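Local coordinates for lipoprotein (Colwellia psychrerythraea, PDB 3O0Y), which is of unknown function but belongs to the DUF885 family of the Peptidase_MA clan, is probably a lipid-anchored lipoprotein and may be related to metallopeptidases, at residues Q106-G111 / G591-A596; S565-A570 / D576-A581. All blocks are in the same frame, centred on the assembly; numbering follows the deposited sequence.

Contact 1. Residues Q106-G111 / G591-A596; sequences QQVMAG and GAVPMA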
# COMPACT_ATOMS: atom_id res chain seq x y z
N GLN A 106 -12.14 -5.67 20.54
CA GLN A 106 -11.13 -6.41 21.27
C GLN A 106 -10.35 -7.30 20.36
O GLN A 106 -9.12 -7.34 20.43
CB GLN A 106 -11.76 -7.25 22.40
CG GLN A 106 -10.71 -8.00 23.19
CD GLN A 106 -11.36 -8.73 24.38
OE1 GLN A 106 -12.56 -9.06 24.33
NE2 GLN A 106 -10.66 -8.84 25.47
N GLN A 107 -11.05 -8.08 19.55
CA GLN A 107 -10.38 -9.02 18.65
C GLN A 107 -9.55 -8.31 17.60
O GLN A 107 -8.35 -8.66 17.39
CB GLN A 107 -11.39 -9.93 17.98
CG GLN A 107 -10.73 -10.94 17.04
CD GLN A 107 -11.70 -12.07 16.60
OE1 GLN A 107 -12.77 -12.20 17.20
NE2 GLN A 107 -11.30 -12.91 15.61
N VAL A 108 -10.11 -7.28 16.98
CA VAL A 108 -9.37 -6.52 15.99
C VAL A 108 -8.18 -5.80 16.61
O VAL A 108 -7.07 -5.82 16.10
CB VAL A 108 -10.23 -5.53 15.24
CG1 VAL A 108 -9.38 -4.65 14.30
CG2 VAL A 108 -11.33 -6.33 14.51
N MET A 109 -8.38 -5.13 17.74
CA MET A 109 -7.27 -4.41 18.29
C MET A 109 -6.14 -5.32 18.84
O MET A 109 -4.99 -4.93 18.78
CB MET A 109 -7.71 -3.42 19.36
CG MET A 109 -8.47 -2.26 18.79
SD MET A 109 -7.54 -1.09 17.75
CE MET A 109 -6.26 -0.58 18.96
N ALA A 110 -6.48 -6.48 19.40
CA ALA A 110 -5.43 -7.49 19.78
C ALA A 110 -4.66 -7.90 18.52
O ALA A 110 -3.43 -8.01 18.51
CB ALA A 110 -6.04 -8.74 20.51
N GLY A 111 -5.39 -8.09 17.42
CA GLY A 111 -4.74 -8.50 16.13
C GLY A 111 -3.85 -7.42 15.57
O GLY A 111 -2.79 -7.70 15.08
N GLY A 591 -15.36 -1.10 8.70
CA GLY A 591 -13.92 -0.84 8.58
C GLY A 591 -13.16 -2.04 8.07
O GLY A 591 -13.68 -3.14 7.96
N ALA A 592 -11.87 -1.83 7.84
CA ALA A 592 -10.97 -2.88 7.44
C ALA A 592 -10.75 -3.82 8.62
O ALA A 592 -10.47 -3.38 9.74
CB ALA A 592 -9.57 -2.28 6.96
N VAL A 593 -10.92 -5.11 8.37
CA VAL A 593 -10.94 -6.14 9.45
C VAL A 593 -10.32 -7.44 8.90
O VAL A 593 -10.25 -7.67 7.71
CB VAL A 593 -12.38 -6.42 9.91
CG1 VAL A 593 -13.00 -5.22 10.75
CG2 VAL A 593 -13.32 -6.72 8.66
N PRO A 594 -9.90 -8.34 9.79
CA PRO A 594 -9.57 -9.71 9.39
C PRO A 594 -10.76 -10.39 8.83
O PRO A 594 -11.92 -10.06 9.17
CB PRO A 594 -9.14 -10.37 10.71
CG PRO A 594 -9.08 -9.34 11.71
CD PRO A 594 -9.83 -8.15 11.25
N MET A 595 -10.52 -11.30 7.90
CA MET A 595 -11.58 -12.11 7.35
C MET A 595 -12.50 -12.78 8.37
O MET A 595 -13.71 -12.87 8.15
CB MET A 595 -11.04 -13.09 6.30
CG MET A 595 -10.49 -12.34 4.93
SD MET A 595 -11.63 -11.34 3.92
CE MET A 595 -11.14 -9.71 4.61
N ALA A 596 -11.95 -13.21 9.50
CA ALA A 596 -12.77 -13.88 10.51
C ALA A 596 -13.82 -12.91 11.08
O ALA A 596 -14.96 -13.32 11.32
CB ALA A 596 -11.90 -14.43 11.62
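V108 meets the chain ahead of the last helix through one methyl branch. Its CG2 comes to 4.0 Å from P594 CD, the ring carbon next to the proline nitrogen, and lies 4.3 Å from V593 CG1. The valine and proline side chains cross obliquely, and CG2 meets the ring at CD. V108 turns CG1 anti to its own nitrogen (chi1 174°), which leaves CG2, anti to the carbonyl carbon, as the branch facing residues 593 and 594. Backbones approach closely here, with V108 CA and V593 CA 6.7 Å apart. In this largely helical fold the contact brings helix 100-117, from the N-terminal part of the chain, against the start of the C-terminal helix 595-608. P594 occupies the N-cap position of that helix, and the following M595 N is hydrogen-bonded to D297 OD2. Y466 touches both V108 and P594, while R461 touches V108 and V593, so the apolar patch is shared with the 459-483 region. One residue earlier, Q107 reaches out with an extended chain (chi1 -179°, chi2 167°), and its amide passes the methyl of A596 at 4.3 Å from NE2 to CB, a loose approach. The amide oxygen OE1 of Q107 instead accepts a hydrogen bond from R600 NH1, one helical turn beyond A596.

Contact 2. Residues S565-A570 / D576-A581; sequences SLREQA and DKFDLA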
# COMPACT_ATOMS: atom_id res chain seq x y z
N SER A 565 -16.89 -15.29 -1.77
CA SER A 565 -17.41 -16.48 -1.11
C SER A 565 -18.47 -16.12 -0.07
O SER A 565 -19.55 -16.74 -0.00
CB SER A 565 -16.26 -17.19 -0.41
OG SER A 565 -16.78 -18.34 0.25
N LEU A 566 -18.22 -15.04 0.69
CA LEU A 566 -19.20 -14.51 1.59
C LEU A 566 -20.45 -14.04 0.91
O LEU A 566 -21.56 -14.26 1.41
CB LEU A 566 -18.59 -13.46 2.54
CG LEU A 566 -17.55 -13.98 3.57
CD1 LEU A 566 -16.87 -12.69 4.11
CD2 LEU A 566 -18.23 -14.82 4.74
N ARG A 567 -20.29 -13.37 -0.23
CA ARG A 567 -21.44 -12.88 -0.98
C ARG A 567 -22.29 -14.07 -1.43
O ARG A 567 -23.52 -13.99 -1.44
CB ARG A 567 -20.95 -12.02 -2.13
CG ARG A 567 -22.07 -11.24 -2.80
CD ARG A 567 -21.54 -10.18 -3.80
NE ARG A 567 -21.22 -10.84 -5.06
CZ ARG A 567 -21.11 -10.23 -6.24
NH1 ARG A 567 -21.14 -8.90 -6.31
NH2 ARG A 567 -20.90 -10.97 -7.33
N GLU A 568 -21.62 -15.11 -1.91
CA GLU A 568 -22.31 -16.28 -2.42
C GLU A 568 -23.03 -16.98 -1.28
O GLU A 568 -24.19 -17.39 -1.49
CB GLU A 568 -21.37 -17.25 -3.14
CG GLU A 568 -20.97 -16.75 -4.46
CD GLU A 568 -22.16 -16.47 -5.42
OE1 GLU A 568 -23.14 -17.27 -5.44
OE2 GLU A 568 -22.09 -15.45 -6.17
N GLN A 569 -22.44 -16.97 -0.08
CA GLN A 569 -23.13 -17.56 1.12
C GLN A 569 -24.40 -16.78 1.44
O GLN A 569 -25.47 -17.34 1.73
CB GLN A 569 -22.20 -17.51 2.33
CG GLN A 569 -21.04 -18.54 2.36
CD GLN A 569 -20.07 -18.31 3.60
OE1 GLN A 569 -20.49 -17.85 4.67
NE2 GLN A 569 -18.82 -18.65 3.43
N ALA A 570 -24.29 -15.46 1.37
CA ALA A 570 -25.39 -14.56 1.66
C ALA A 570 -26.54 -14.76 0.62
O ALA A 570 -27.69 -14.76 0.97
CB ALA A 570 -24.92 -13.09 1.70
N ASP A 576 -34.12 -14.48 -2.84
CA ASP A 576 -34.60 -13.24 -3.45
C ASP A 576 -34.70 -12.08 -2.46
O ASP A 576 -34.98 -10.96 -2.86
CB ASP A 576 -35.94 -13.47 -4.17
CG ASP A 576 -37.11 -13.72 -3.22
OD1 ASP A 576 -38.25 -13.90 -3.75
OD2 ASP A 576 -36.93 -13.77 -1.95
N LYS A 577 -34.40 -12.33 -1.18
CA LYS A 577 -34.27 -11.28 -0.17
C LYS A 577 -32.83 -10.73 -0.12
O LYS A 577 -32.54 -9.82 0.67
CB LYS A 577 -34.65 -11.80 1.23
CG LYS A 577 -36.08 -12.37 1.25
CD LYS A 577 -37.04 -11.37 1.84
CE LYS A 577 -37.22 -11.66 3.38
NZ LYS A 577 -38.09 -10.67 4.13
N PHE A 578 -31.94 -11.28 -0.94
CA PHE A 578 -30.58 -10.70 -1.00
C PHE A 578 -30.63 -9.27 -1.51
O PHE A 578 -31.21 -9.00 -2.55
CB PHE A 578 -29.60 -11.59 -1.77
CG PHE A 578 -28.21 -11.02 -1.84
CD1 PHE A 578 -27.26 -11.23 -0.83
CD2 PHE A 578 -27.84 -10.28 -2.95
CE1 PHE A 578 -25.98 -10.64 -0.91
CE2 PHE A 578 -26.60 -9.70 -3.03
CZ PHE A 578 -25.67 -9.91 -1.99
N ASP A 579 -29.91 -8.36 -0.83
CA ASP A 579 -29.78 -6.98 -1.29
C ASP A 579 -28.31 -6.59 -1.29
O ASP A 579 -27.64 -6.58 -0.22
CB ASP A 579 -30.53 -6.06 -0.37
CG ASP A 579 -30.55 -4.68 -0.92
OD1 ASP A 579 -31.25 -4.47 -1.93
OD2 ASP A 579 -29.76 -3.85 -0.46
N LEU A 580 -27.76 -6.38 -2.47
CA LEU A 580 -26.34 -6.10 -2.56
C LEU A 580 -25.97 -4.83 -1.81
O LEU A 580 -24.91 -4.71 -1.28
CB LEU A 580 -25.95 -6.02 -4.05
CG LEU A 580 -24.47 -5.88 -4.34
CD1 LEU A 580 -23.68 -7.11 -3.96
CD2 LEU A 580 -24.32 -5.51 -5.89
N ALA A 581 -26.85 -3.82 -1.77
CA ALA A 581 -26.57 -2.61 -1.01
C ALA A 581 -26.31 -2.89 0.46
O ALA A 581 -25.39 -2.28 1.07
CB ALA A 581 -27.69 -1.56 -1.17
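F578 lays two neighbouring ring carbons against A570 and R567, one helical turn apart. The tight part is here: A570 CB sits at the ring edge, near its plane, 3.7 Å from F578 CE1, and R567 CG lies 3.9 Å from F578 CZ. F578 places CG anti to its backbone N (chi1 180°), which carries the ring toward the helix. The R567 and F578 side chains cross at about a right angle, with guanidinium and ring planes 77° apart; the touch is made by the aliphatic CG, not by the guanidinium. Further along, R567 CD packs 3.7 Å from L580 CD1, and the bend at chi3 (81°) takes the guanidinium past that methyl to a salt bridge with E483 and a hydrogen bond to Y476. The linker between helices 555-574 and 580-588 includes a 3-10 piece through D576 and K577, and D579, at the N-cap position of the second helix, accepts a hydrogen bond from E582 N through OD2. F583 touches both R567 and F578, while W605 and L606 of the last helix lie against A570. With an alanine at F578, the A570 methyl and R567 CG would probably lose their partner from the linker, opening a gap beside F583. On the looser side the contact gives out toward the solvent-exposed D576 and K577.

Overall arrangement
The centres of the two contacts are about 22 Å apart and their nearest atoms about 5 Å apart, without touching. Contact 1 joins segments some 480 residues apart, on helix 100-117 and at the entry to helix 595-608, whereas contact 2 is local, spanning the turn from helix 555-574 to helix 580-588. Along the chain contact 2 falls within the long span that contact 1 closes, and helix 580-588 leads on to helix 595-608. That last helix starts in contact 1, and its L598 and S599 touch L566 of contact 2. Helix 467-483 also touches residues of both, which ties the C-terminal helices of contact 2 to the place where helix 100-117 meets the last helix.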